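Local coordinates for Lmo2445 protein (PDB 5HZL) that is a secreted, calcium-binding internalin-like protein of Listeria monocytogenes with leucine-rich repeats, whose function is unknown, at residues F200-Q214 / Y288-T299. Numbering follows the deposited sequence.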
ATOM      1  N   PHE A 200      -9.462  -5.911   7.280  1.00 43.60           N
ATOM      2  CA  PHE A 200      -8.877  -4.700   7.819  1.00 42.86           C
ATOM      3  C   PHE A 200      -8.200  -4.976   9.159  1.00 42.15           C
ATOM      4  O   PHE A 200      -7.784  -4.060   9.845  1.00 43.65           O
ATOM      5  CB  PHE A 200      -9.958  -3.632   7.943  1.00 43.62           C
ATOM      6  CG  PHE A 200      -9.411  -2.263   8.119  1.00 44.85           C
ATOM      7  CD1 PHE A 200      -8.907  -1.578   7.017  1.00 46.33           C
ATOM      8  CD2 PHE A 200      -9.379  -1.647   9.360  1.00 45.41           C
ATOM      9  CE1 PHE A 200      -8.377  -0.304   7.148  1.00 46.35           C
ATOM     10  CE2 PHE A 200      -8.846  -0.378   9.499  1.00 45.65           C
ATOM     11  CZ  PHE A 200      -8.351   0.296   8.394  1.00 46.08           C
ATOM     12  N   ALA A 201      -8.033  -6.250   9.499  1.00 41.45           N
ATOM     13  CA  ALA A 201      -7.444  -6.644  10.779  1.00 41.09           C
ATOM     14  C   ALA A 201      -6.023  -6.150  11.052  1.00 39.97           C
ATOM     15  O   ALA A 201      -5.306  -5.782  10.156  1.00 40.07           O
ATOM     16  CB  ALA A 201      -7.488  -8.162  10.896  1.00 41.85           C
ATOM     17  N   ASN A 202      -5.656  -6.118  12.325  1.00 40.40           N
ATOM     18  CA  ASN A 202      -4.323  -5.739  12.776  1.00 39.91           C
ATOM     19  C   ASN A 202      -3.721  -4.443  12.235  1.00 38.07           C
ATOM     20  O   ASN A 202      -2.819  -4.475  11.421  1.00 38.36           O
ATOM     21  CB  ASN A 202      -3.374  -6.930  12.501  1.00 40.76           C
ATOM     22  CG  ASN A 202      -1.959  -6.742  13.059  1.00 41.20           C
ATOM     23  OD1 ASN A 202      -0.969  -6.953  12.348  1.00 41.89           O
ATOM     24  ND2 ASN A 202      -1.855  -6.340  14.312  1.00 41.54           N
ATOM     25  N   GLN A 203      -4.228  -3.305  12.677  1.00 37.66           N
ATOM     26  CA  GLN A 203      -3.657  -2.012  12.284  1.00 37.05           C
ATOM     27  C   GLN A 203      -2.833  -1.603  13.490  1.00 37.55           C
ATOM     28  O   GLN A 203      -3.351  -1.596  14.607  1.00 40.32           O
ATOM     29  CB  GLN A 203      -4.724  -0.983  11.981  1.00 36.75           C
ATOM     30  CG  GLN A 203      -5.646  -1.380  10.843  1.00 36.74           C
ATOM     31  CD  GLN A 203      -4.948  -1.530   9.498  1.00 36.34           C
ATOM     32  OE1 GLN A 203      -3.937  -0.863   9.197  1.00 33.78           O
ATOM     33  NE2 GLN A 203      -5.514  -2.396   8.658  1.00 37.16           N
ATOM     34  N   THR A 204      -1.556  -1.292  13.295  1.00 36.88           N
ATOM     35  CA  THR A 204      -0.682  -0.923  14.416  1.00 37.23           C
ATOM     36  C   THR A 204       0.139   0.285  14.080  1.00 37.20           C
ATOM     37  O   THR A 204       0.602   0.404  12.961  1.00 36.82           O
ATOM     38  CB  THR A 204       0.269  -2.072  14.774  1.00 37.30           C
ATOM     39  OG1 THR A 204       1.175  -2.319  13.682  1.00 37.47           O
ATOM     40  CG2 THR A 204      -0.538  -3.323  15.073  1.00 37.22           C
ATOM     41  N   ALA A 205       0.338   1.182  15.037  1.00 38.30           N
ATOM     42  CA  ALA A 205       1.119   2.376  14.758  1.00 39.07           C
ATOM     43  C   ALA A 205       1.751   2.985  15.974  1.00 40.16           C
ATOM     44  O   ALA A 205       1.154   3.021  17.036  1.00 41.87           O
ATOM     45  CB  ALA A 205       0.243   3.417  14.072  1.00 39.49           C
ATOM     46  N   THR A 206       2.972   3.461  15.798  1.00 41.17           N
ATOM     47  CA  THR A 206       3.709   4.133  16.854  1.00 42.89           C
ATOM     48  C   THR A 206       3.710   5.606  16.468  1.00 42.72           C
ATOM     49  O   THR A 206       4.296   5.992  15.453  1.00 42.67           O
ATOM     50  CB  THR A 206       5.135   3.580  16.952  1.00 43.62           C
ATOM     51  OG1 THR A 206       5.061   2.154  17.049  1.00 44.40           O
ATOM     52  CG2 THR A 206       5.877   4.161  18.159  1.00 44.77           C
ATOM     53  N   TYR A 207       3.023   6.420  17.259  1.00 43.46           N
ATOM     54  CA  TYR A 207       2.927   7.870  16.995  1.00 43.94           C
ATOM     55  C   TYR A 207       4.232   8.610  17.257  1.00 44.40           C
ATOM     56  O   TYR A 207       5.127   8.091  17.917  1.00 44.54           O
ATOM     57  CB  TYR A 207       1.784   8.508  17.811  1.00 44.20           C
ATOM     58  CG  TYR A 207       0.376   8.249  17.272  1.00 43.38           C
ATOM     59  CD1 TYR A 207      -0.133   6.957  17.174  1.00 43.26           C
ATOM     60  CD2 TYR A 207      -0.462   9.309  16.906  1.00 43.48           C
ATOM     61  CE1 TYR A 207      -1.423   6.724  16.700  1.00 43.11           C
ATOM     62  CE2 TYR A 207      -1.752   9.087  16.433  1.00 43.14           C
ATOM     63  CZ  TYR A 207      -2.229   7.794  16.332  1.00 42.77           C
ATOM     64  OH  TYR A 207      -3.496   7.541  15.872  1.00 41.90           O
ATOM     65  N   PRO A 208       4.369   9.816  16.692  1.00 45.80           N
ATOM     66  CA  PRO A 208       5.606  10.549  16.985  1.00 47.21           C
ATOM     67  C   PRO A 208       5.728  10.799  18.495  1.00 47.94           C
ATOM     68  O   PRO A 208       4.714  10.905  19.164  1.00 48.34           O
ATOM     69  CB  PRO A 208       5.427  11.856  16.199  1.00 47.06           C
ATOM     70  CG  PRO A 208       4.544  11.481  15.052  1.00 45.45           C
ATOM     71  CD  PRO A 208       3.619  10.415  15.565  1.00 44.90           C
ATOM     72  N   PRO A 209       6.953  10.886  19.032  1.00 50.07           N
ATOM     73  CA  PRO A 209       7.077  11.106  20.479  1.00 51.72           C
ATOM     74  C   PRO A 209       6.708  12.532  20.866  1.00 53.53           C
ATOM     75  O   PRO A 209       6.827  13.429  20.039  1.00 55.10           O
ATOM     76  CB  PRO A 209       8.560  10.830  20.749  1.00 52.07           C
ATOM     77  CG  PRO A 209       9.246  11.141  19.471  1.00 51.98           C
ATOM     78  CD  PRO A 209       8.263  10.922  18.351  1.00 50.46           C
ATOM     79  N   THR A 210       6.255  12.731  22.099  1.00 55.53           N
ATOM     80  CA  THR A 210       5.887  14.065  22.591  1.00 57.26           C
ATOM     81  C   THR A 210       6.257  14.210  24.069  1.00 59.36           C
ATOM     82  O   THR A 210       6.625  13.239  24.716  1.00 59.76           O
ATOM     83  CB  THR A 210       4.392  14.364  22.364  1.00 57.28           C
ATOM     84  OG1 THR A 210       4.122  15.752  22.630  1.00 59.34           O
ATOM     85  CG2 THR A 210       3.495  13.465  23.230  1.00 56.80           C
ATOM     86  N   THR A 211       6.155  15.429  24.585  1.00 62.38           N
ATOM     87  CA  THR A 211       6.496  15.745  25.977  1.00 65.27           C
ATOM     88  C   THR A 211       5.319  16.413  26.697  1.00 66.36           C
ATOM     89  O   THR A 211       4.591  17.199  26.091  1.00 67.72           O
ATOM     90  CB  THR A 211       7.720  16.704  26.020  1.00 67.31           C
ATOM     91  OG1 THR A 211       8.844  16.083  25.393  1.00 67.00           O
ATOM     92  CG2 THR A 211       8.115  17.075  27.447  1.00 69.48           C
ATOM     93  N   ILE A 212       5.137  16.087  27.976  1.00 66.50           N
ATOM     94  CA  ILE A 212       4.081  16.673  28.811  1.00 68.23           C
ATOM     95  C   ILE A 212       4.634  16.880  30.224  1.00 71.42           C
ATOM     96  O   ILE A 212       5.645  16.273  30.578  1.00 72.01           O
ATOM     97  CB  ILE A 212       2.809  15.790  28.884  1.00 66.79           C
ATOM     98  CG1 ILE A 212       3.086  14.445  29.585  1.00 66.75           C
ATOM     99  CG2 ILE A 212       2.229  15.579  27.491  1.00 64.76           C
ATOM    100  CD1 ILE A 212       1.851  13.599  29.809  1.00 65.67           C
ATOM    101  N   LYS A 213       3.988  17.721  31.031  1.00 76.31           N
ATOM    102  CA  LYS A 213       4.477  17.944  32.398  1.00 80.65           C
ATOM    103  C   LYS A 213       3.833  16.957  33.382  1.00 79.27           C
ATOM    104  O   LYS A 213       2.701  16.520  33.174  1.00 76.82           O
ATOM    105  CB  LYS A 213       4.298  19.404  32.843  1.00 86.56           C
ATOM    106  CG  LYS A 213       5.008  19.685  34.168  1.00 92.27           C
ATOM    107  CD  LYS A 213       5.121  21.153  34.541  1.00 97.14           C
ATOM    108  CE  LYS A 213       5.960  21.264  35.805  1.00101.09           C
ATOM    109  NZ  LYS A 213       6.155  22.673  36.237  1.00106.88           N
ATOM    110  N   GLN A 214       4.576  16.610  34.439  1.00 80.67           N
ATOM    111  CA  GLN A 214       4.132  15.672  35.489  1.00 80.53           C
ATOM    112  C   GLN A 214       2.841  16.207  36.112  1.00 81.79           C
ATOM    113  O   GLN A 214       2.870  17.217  36.805  1.00 86.09           O
ATOM    114  CB  GLN A 214       5.280  15.472  36.513  1.00 82.92           C
ATOM    115  CG  GLN A 214       5.124  14.374  37.581  1.00 83.16           C
ATOM    116  CD  GLN A 214       4.400  14.762  38.860  1.00 85.27           C
ATOM    117  OE1 GLN A 214       4.646  15.821  39.443  1.00 87.71           O
ATOM    118  NE2 GLN A 214       3.560  13.860  39.349  1.00 84.23           N
ATOM    119  N   TYR A 288     -12.104  -6.209  12.597  1.00 76.46           N
ATOM    120  CA  TYR A 288     -11.565  -4.954  13.180  1.00 77.01           C
ATOM    121  C   TYR A 288     -10.758  -5.248  14.452  1.00 76.78           C
ATOM    122  O   TYR A 288     -11.206  -6.026  15.276  1.00 82.39           O
ATOM    123  CB  TYR A 288     -12.701  -3.914  13.378  1.00 76.08           C
ATOM    124  CG  TYR A 288     -13.321  -3.697  12.037  1.00 75.78           C
ATOM    125  CD1 TYR A 288     -12.802  -2.752  11.154  1.00 73.36           C
ATOM    126  CD2 TYR A 288     -14.358  -4.521  11.595  1.00 77.72           C
ATOM    127  CE1 TYR A 288     -13.334  -2.600   9.882  1.00 74.98           C
ATOM    128  CE2 TYR A 288     -14.897  -4.377  10.327  1.00 79.01           C
ATOM    129  CZ  TYR A 288     -14.383  -3.417   9.477  1.00 77.66           C
ATOM    130  OH  TYR A 288     -14.923  -3.284   8.231  1.00 81.19           O
ATOM    131  N   THR A 289      -9.552  -4.677  14.563  1.00 72.53           N
ATOM    132  CA  THR A 289      -8.646  -4.873  15.718  1.00 70.63           C
ATOM    133  C   THR A 289      -7.321  -4.120  15.500  1.00 67.36           C
ATOM    134  O   THR A 289      -7.059  -3.659  14.366  1.00 65.10           O
ATOM    135  CB  THR A 289      -8.452  -6.389  16.119  1.00 73.33           C
ATOM    136  OG1 THR A 289      -7.235  -6.573  16.866  1.00 74.41           O
ATOM    137  CG2 THR A 289      -8.379  -7.297  14.918  1.00 73.84           C
ATOM    138  N   GLY A 290      -6.530  -3.972  16.584  1.00 64.18           N
ATOM    139  CA  GLY A 290      -5.216  -3.281  16.546  1.00 60.73           C
ATOM    140  C   GLY A 290      -4.610  -2.769  17.854  1.00 57.17           C
ATOM    141  O   GLY A 290      -5.063  -3.121  18.920  1.00 58.23           O
ATOM    142  N   TRP A 291      -3.546  -1.965  17.750  1.00 53.61           N
ATOM    143  CA  TRP A 291      -2.872  -1.328  18.903  1.00 51.41           C
ATOM    144  C   TRP A 291      -2.073  -0.099  18.474  1.00 48.86           C
ATOM    145  O   TRP A 291      -1.487  -0.080  17.400  1.00 47.56           O
ATOM    146  CB  TRP A 291      -2.004  -2.278  19.747  1.00 52.77           C
ATOM    147  CG  TRP A 291      -0.898  -3.019  19.061  1.00 54.00           C
ATOM    148  CD1 TRP A 291      -0.929  -4.322  18.635  1.00 55.05           C
ATOM    149  CD2 TRP A 291       0.411  -2.527  18.741  1.00 54.85           C
ATOM    150  NE1 TRP A 291       0.272  -4.667  18.072  1.00 55.70           N
ATOM    151  CE2 TRP A 291       1.113  -3.586  18.115  1.00 55.86           C
ATOM    152  CE3 TRP A 291       1.056  -1.288  18.899  1.00 54.96           C
ATOM    153  CZ2 TRP A 291       2.435  -3.447  17.653  1.00 57.42           C
ATOM    154  CZ3 TRP A 291       2.374  -1.150  18.439  1.00 56.02           C
ATOM    155  CH2 TRP A 291       3.047  -2.230  17.828  1.00 57.34           C
ATOM    156  N   TYR A 292      -2.047   0.925  19.325  1.00 47.77           N
ATOM    157  CA  TYR A 292      -1.338   2.173  19.018  1.00 46.08           C
ATOM    158  C   TYR A 292      -0.423   2.631  20.136  1.00 46.76           C
ATOM    159  O   TYR A 292      -0.871   2.768  21.244  1.00 47.53           O
ATOM    160  CB  TYR A 292      -2.357   3.267  18.721  1.00 44.77           C
ATOM    161  CG  TYR A 292      -3.258   2.909  17.566  1.00 43.56           C
ATOM    162  CD1 TYR A 292      -2.810   3.021  16.258  1.00 42.63           C
ATOM    163  CD2 TYR A 292      -4.556   2.458  17.773  1.00 43.43           C
ATOM    164  CE1 TYR A 292      -3.623   2.695  15.176  1.00 42.18           C
ATOM    165  CE2 TYR A 292      -5.374   2.131  16.697  1.00 43.83           C
ATOM    166  CZ  TYR A 292      -4.897   2.250  15.396  1.00 42.34           C
ATOM    167  OH  TYR A 292      -5.699   1.934  14.330  1.00 41.83           O
ATOM    168  N   ASP A 293       0.854   2.869  19.831  1.00 48.35           N
ATOM    169  CA  ASP A 293       1.841   3.326  20.827  1.00 50.11           C
ATOM    170  C   ASP A 293       2.092   4.829  20.778  1.00 49.54           C
ATOM    171  O   ASP A 293       2.133   5.441  19.706  1.00 50.45           O
ATOM    172  CB  ASP A 293       3.186   2.603  20.679  1.00 52.42           C
ATOM    173  CG  ASP A 293       3.144   1.150  21.135  1.00 54.87           C
ATOM    174  OD1 ASP A 293       2.075   0.647  21.558  1.00 54.24           O
ATOM    175  OD2 ASP A 293       4.219   0.511  21.074  1.00 58.75           O
ATOM    176  N   PHE A 294       2.290   5.405  21.958  1.00 49.07           N
ATOM    177  CA  PHE A 294       2.521   6.828  22.115  1.00 47.33           C
ATOM    178  C   PHE A 294       3.724   7.016  23.022  1.00 49.56           C
ATOM    179  O   PHE A 294       3.588   6.879  24.228  1.00 50.96           O
ATOM    180  CB  PHE A 294       1.271   7.470  22.722  1.00 45.30           C
ATOM    181  CG  PHE A 294       0.017   7.159  21.958  1.00 43.61           C
ATOM    182  CD1 PHE A 294      -0.346   7.915  20.858  1.00 42.98           C
ATOM    183  CD2 PHE A 294      -0.785   6.094  22.320  1.00 43.61           C
ATOM    184  CE1 PHE A 294      -1.497   7.627  20.138  1.00 42.64           C
ATOM    185  CE2 PHE A 294      -1.939   5.798  21.609  1.00 43.38           C
ATOM    186  CZ  PHE A 294      -2.297   6.559  20.515  1.00 42.76           C
ATOM    187  N   PRO A 295       4.920   7.270  22.447  1.00 51.60           N
ATOM    188  CA  PRO A 295       6.098   7.500  23.299  1.00 53.91           C
ATOM    189  C   PRO A 295       5.947   8.852  23.996  1.00 55.44           C
ATOM    190  O   PRO A 295       5.676   9.860  23.342  1.00 54.40           O
ATOM    191  CB  PRO A 295       7.273   7.513  22.312  1.00 54.33           C
ATOM    192  CG  PRO A 295       6.741   6.955  21.040  1.00 53.37           C
ATOM    193  CD  PRO A 295       5.278   7.258  21.018  1.00 51.17           C
ATOM    194  N   VAL A 296       6.101   8.867  25.315  1.00 59.07           N
ATOM    195  CA  VAL A 296       5.943  10.091  26.085  1.00 61.22           C
ATOM    196  C   VAL A 296       7.038  10.295  27.123  1.00 63.96           C
ATOM    197  O   VAL A 296       7.504   9.345  27.750  1.00 66.50           O
ATOM    198  CB  VAL A 296       4.572  10.097  26.801  1.00 62.65           C
ATOM    199  CG1 VAL A 296       4.396  11.353  27.664  1.00 64.74           C
ATOM    200  CG2 VAL A 296       3.450  10.009  25.773  1.00 60.79           C
ATOM    201  N   THR A 297       7.433  11.557  27.277  1.00 64.45           N
ATOM    202  CA  THR A 297       8.431  11.974  28.250  1.00 66.87           C
ATOM    203  C   THR A 297       7.690  12.906  29.190  1.00 65.94           C
ATOM    204  O   THR A 297       7.157  13.926  28.755  1.00 64.48           O
ATOM    205  CB  THR A 297       9.599  12.718  27.587  1.00 67.11           C
ATOM    206  OG1 THR A 297      10.211  11.854  26.625  1.00 67.75           O
ATOM    207  CG2 THR A 297      10.631  13.147  28.628  1.00 68.93           C
ATOM    208  N   ILE A 298       7.640  12.535  30.465  1.00 67.00           N
ATOM    209  CA  ILE A 298       6.970  13.322  31.482  1.00 67.47           C
ATOM    210  C   ILE A 298       8.048  14.072  32.273  1.00 69.85           C
ATOM    211  O   ILE A 298       9.017  13.450  32.725  1.00 72.59           O
ATOM    212  CB  ILE A 298       6.142  12.411  32.410  1.00 69.21           C
ATOM    213  CG1 ILE A 298       5.131  11.606  31.596  1.00 67.32           C
ATOM    214  CG2 ILE A 298       5.385  13.228  33.446  1.00 71.03           C
ATOM    215  CD1 ILE A 298       4.320  10.628  32.416  1.00 69.75           C
ATOM    216  N   THR A 299       7.882  15.392  32.427  1.00 69.01           N
ATOM    217  CA  THR A 299       8.827  16.237  33.186  1.00 71.46           C
ATOM    218  C   THR A 299       8.303  16.391  34.627  1.00 74.58           C
ATOM    219  O   THR A 299       8.724  17.273  35.388  1.00 77.67           O
ATOM    220  CB  THR A 299       9.058  17.635  32.527  1.00 69.54           C
ATOM    221  OG1 THR A 299       7.847  18.405  32.542  1.00 67.29           O
ATOM    222  CG2 THR A 299       9.573  17.504  31.072  1.00 66.79           C
TER
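Thr204 lays its CG2 methyl over one face of the Trp291 indole, 3.5 Å from the centroid of the five-membered ring, a CH-pi contact. CG of Trp291 lies between its backbone N and carbonyl carbon (chi1 58°), which turns the indole back across Thr204; OG1 of Thr206 stands farther along at the indole edge. On the other side of the sheet, Tyr207 receives CE1 of Phe294 over the centre of one ring face. The two side chains run alongside each other with their planes inclined by 39°, while CD1 of Tyr292 comes up to the Tyr207 edge. The Tyr292 ring meets CB of Ala205 edge-on, its CD1 3.8 Å from that methyl. Gln203 NE2, bonded to Phe200 O, stands 3.7 Å above the centre of one Phe200 face.

Between these two layers the strands run parallel. Main-chain bonds alternate from Gln203 to Tyr207, including Asp293 N to Ala205 O at 2.8 Å. Pro208 and Pro209 then interrupt the pairing, and it resumes, shifted by one residue, with Thr210 N on Pro295 O. Pro295, lacking an N-H, sits at this break with CD against Tyr207 O. Farther on, Ile212 CG1 touches both Val296 CG1 and Ile298 CG1.

Strand 203-212 leaves the last repeat strand, 197-199, to form one edge of the C-terminal mixed sheet, with 290-298 lying between it and 273-281. Gln203 bonds through OE1 to Leu182 N and NE2 to Leu177 O, and the Tyr292 hydroxyl to Leu182 O, tying this sheet to the leucine-rich repeats; helix 223-227 places Phe224 against Phe200 and Tyr292.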